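Local coordinates for sensor protein CzcS (Pseudomonas aeruginosa, PDB 5GPO) that senses zinc through its periplasmic domain as the histidine kinase of a two-component system that drives metal detoxification and antibiotic resistance, at the interface of chains A and B. Sequence-based numbering; all coordinates share one arbitrary frame. Chains: chain A/B, Sensor protein CzcS.

The interface of chains A and B. Residues chain A 92, 108-110, 112; chain B 13-14, 17.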
ATOM      1  N   PRO A  92      12.156   7.436 -16.818  1.00 19.00           N
ATOM      2  CA  PRO A  92      10.952   6.622 -16.761  1.00 12.74           C
ATOM      3  C   PRO A  92       9.904   7.165 -17.726  1.00 16.79           C
ATOM      4  O   PRO A  92       9.814   8.382 -17.955  1.00 19.07           O
ATOM      5  CB  PRO A  92      10.498   6.750 -15.293  1.00 18.53           C
ATOM      6  CG  PRO A  92      11.119   8.021 -14.825  1.00 24.14           C
ATOM      7  CD  PRO A  92      12.432   8.110 -15.538  1.00 25.80           C
ATOM      8  N   ILE A 108       3.816   4.722 -14.487  1.00 17.26           N
ATOM      9  CA  ILE A 108       5.197   5.096 -14.736  1.00 16.69           C
ATOM     10  C   ILE A 108       5.987   3.806 -14.862  1.00 18.49           C
ATOM     11  O   ILE A 108       5.765   2.854 -14.107  1.00 18.81           O
ATOM     12  CB  ILE A 108       5.760   6.027 -13.636  1.00 18.25           C
ATOM     13  CG1 ILE A 108       7.126   6.522 -14.050  1.00 16.28           C
ATOM     14  CG2 ILE A 108       5.839   5.331 -12.249  1.00 19.01           C
ATOM     15  CD1 ILE A 108       7.721   7.490 -13.063  1.00 17.12           C
ATOM     16  N   GLY A 109       6.865   3.743 -15.850  1.00 15.19           N
ATOM     17  CA  GLY A 109       7.620   2.534 -16.098  1.00 16.71           C
ATOM     18  C   GLY A 109       9.092   2.807 -16.283  1.00 14.76           C
ATOM     19  O   GLY A 109       9.490   3.837 -16.831  1.00 13.73           O
ATOM     20  N   ALA A 110       9.912   1.851 -15.821  1.00 15.65           N
ATOM     21  CA  ALA A 110      11.352   1.928 -16.047  1.00 18.32           C
ATOM     22  C   ALA A 110      11.974   0.544 -15.946  1.00 17.01           C
ATOM     23  O   ALA A 110      11.440  -0.357 -15.299  1.00 18.78           O
ATOM     24  CB  ALA A 110      12.038   2.865 -15.044  1.00 14.53           C
ATOM     25  N   MET A 112      14.739  -1.793 -14.342  1.00 20.40           N
ATOM     26  CA  MET A 112      15.624  -1.890 -13.199  1.00 19.38           C
ATOM     27  C   MET A 112      16.473  -3.146 -13.355  1.00 22.73           C
ATOM     28  O   MET A 112      16.197  -4.024 -14.186  1.00 27.78           O
ATOM     29  CB  MET A 112      14.832  -1.871 -11.869  1.00 19.89           C
ATOM     30  CG  MET A 112      13.800  -0.733 -11.847  1.00 20.66           C
ATOM     31  SD  MET A 112      13.048  -0.408 -10.241  1.00 18.83           S
ATOM     32  CE  MET A 112      12.217   1.147 -10.619  1.00 18.41           C
TER
ATOM     33  N   LEU B  13       4.285  10.169  -8.411  1.00 22.92           N
ATOM     34  CA  LEU B  13       4.431   8.776  -8.818  1.00 22.01           C
ATOM     35  C   LEU B  13       5.889   8.441  -9.127  1.00 20.13           C
ATOM     36  O   LEU B  13       6.332   7.318  -8.858  1.00 23.92           O
ATOM     37  CB  LEU B  13       3.519   8.461 -10.008  1.00 19.74           C
ATOM     38  CG  LEU B  13       3.147   6.985 -10.169  1.00 26.53           C
ATOM     39  CD1 LEU B  13       2.418   6.485  -8.957  1.00 23.35           C
ATOM     40  CD2 LEU B  13       2.308   6.784 -11.435  1.00 24.58           C
ATOM     41  N   GLN B  14       6.668   9.411  -9.613  1.00 21.08           N
ATOM     42  CA  GLN B  14       8.075   9.133  -9.876  1.00 20.11           C
ATOM     43  C   GLN B  14       8.829   8.905  -8.572  1.00 25.01           C
ATOM     44  O   GLN B  14       9.723   8.053  -8.496  1.00 21.65           O
ATOM     45  CB  GLN B  14       8.698  10.271 -10.692  1.00 22.08           C
ATOM     46  CG  GLN B  14      10.155  10.011 -11.084  1.00 29.08           C
ATOM     47  CD  GLN B  14      10.640  10.950 -12.168  1.00 36.21           C
ATOM     48  OE1 GLN B  14       9.904  11.836 -12.610  1.00 30.48           O
ATOM     49  NE2 GLN B  14      11.890  10.771 -12.598  1.00 37.01           N
ATOM     50  N   LEU B  17       8.238   5.257  -7.635  1.00 17.63           N
ATOM     51  CA  LEU B  17       9.046   4.371  -8.464  1.00 16.39           C
ATOM     52  C   LEU B  17      10.499   4.374  -8.008  1.00 20.45           C
ATOM     53  O   LEU B  17      11.163   3.335  -8.011  1.00 18.22           O
ATOM     54  CB  LEU B  17       8.954   4.789  -9.930  1.00 16.27           C
ATOM     55  CG  LEU B  17       9.675   3.839 -10.889  1.00 19.16           C
ATOM     56  CD1 LEU B  17       8.965   2.503 -10.872  1.00 17.29           C
ATOM     57  CD2 LEU B  17       9.669   4.433 -12.314  1.00 22.74           C
TER
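The N-terminal helix of chain B (7-25) lies across the beta-sheet of the sensor domain of chain A, where B:Leu17 sits among A:Ile108, A:Ala110 and A:Met112 of strand 104-113 and A:Pro92 just before strand 93-98. The side chain of B:Leu17 leaves the helix with CG anti to the backbone N (chi1 -175°), and its two methyls part company over the sheet. CD2 points toward the sheet, among A:Pro92, A:Ala110 and A:Ile108, lying 3.7 Å from CD1 of A:Ile108 and 3.9 Å from CB of A:Ala110. The terminal methyl CE of the extended A:Met112 comes alongside the other branch, 3.5 Å from CD1 of B:Leu17, and also lies close to CG and the backbone O of that residue; the two side chains cross obliquely.

A:Ile108 stands up from the strand and packs against the helix among B:Leu13, B:Gln14 and B:Leu17. Its longer branch, with CG1 anti to N (chi1 -172°), carries CD1 to 3.6 Å from CA of B:Gln14, close against the helix backbone. The short branch, CG2, is 3.8 Å from CG of B:Leu13 and also near CB of B:Leu17; the side chains of A:Ile108 and B:Leu13 run past one another in opposite directions.

Next to A:Ile108, the extended B:Gln14 crosses the ring of A:Pro92 at about a right angle, its amide NE2 3.6 Å from ring carbon CG of A:Pro92. This largely apolar packing, repeated by the two-fold with the chains exchanged, joins each helix to its partner's sheet and probably helps hold the sensor domains together, if this dimer is the biological one.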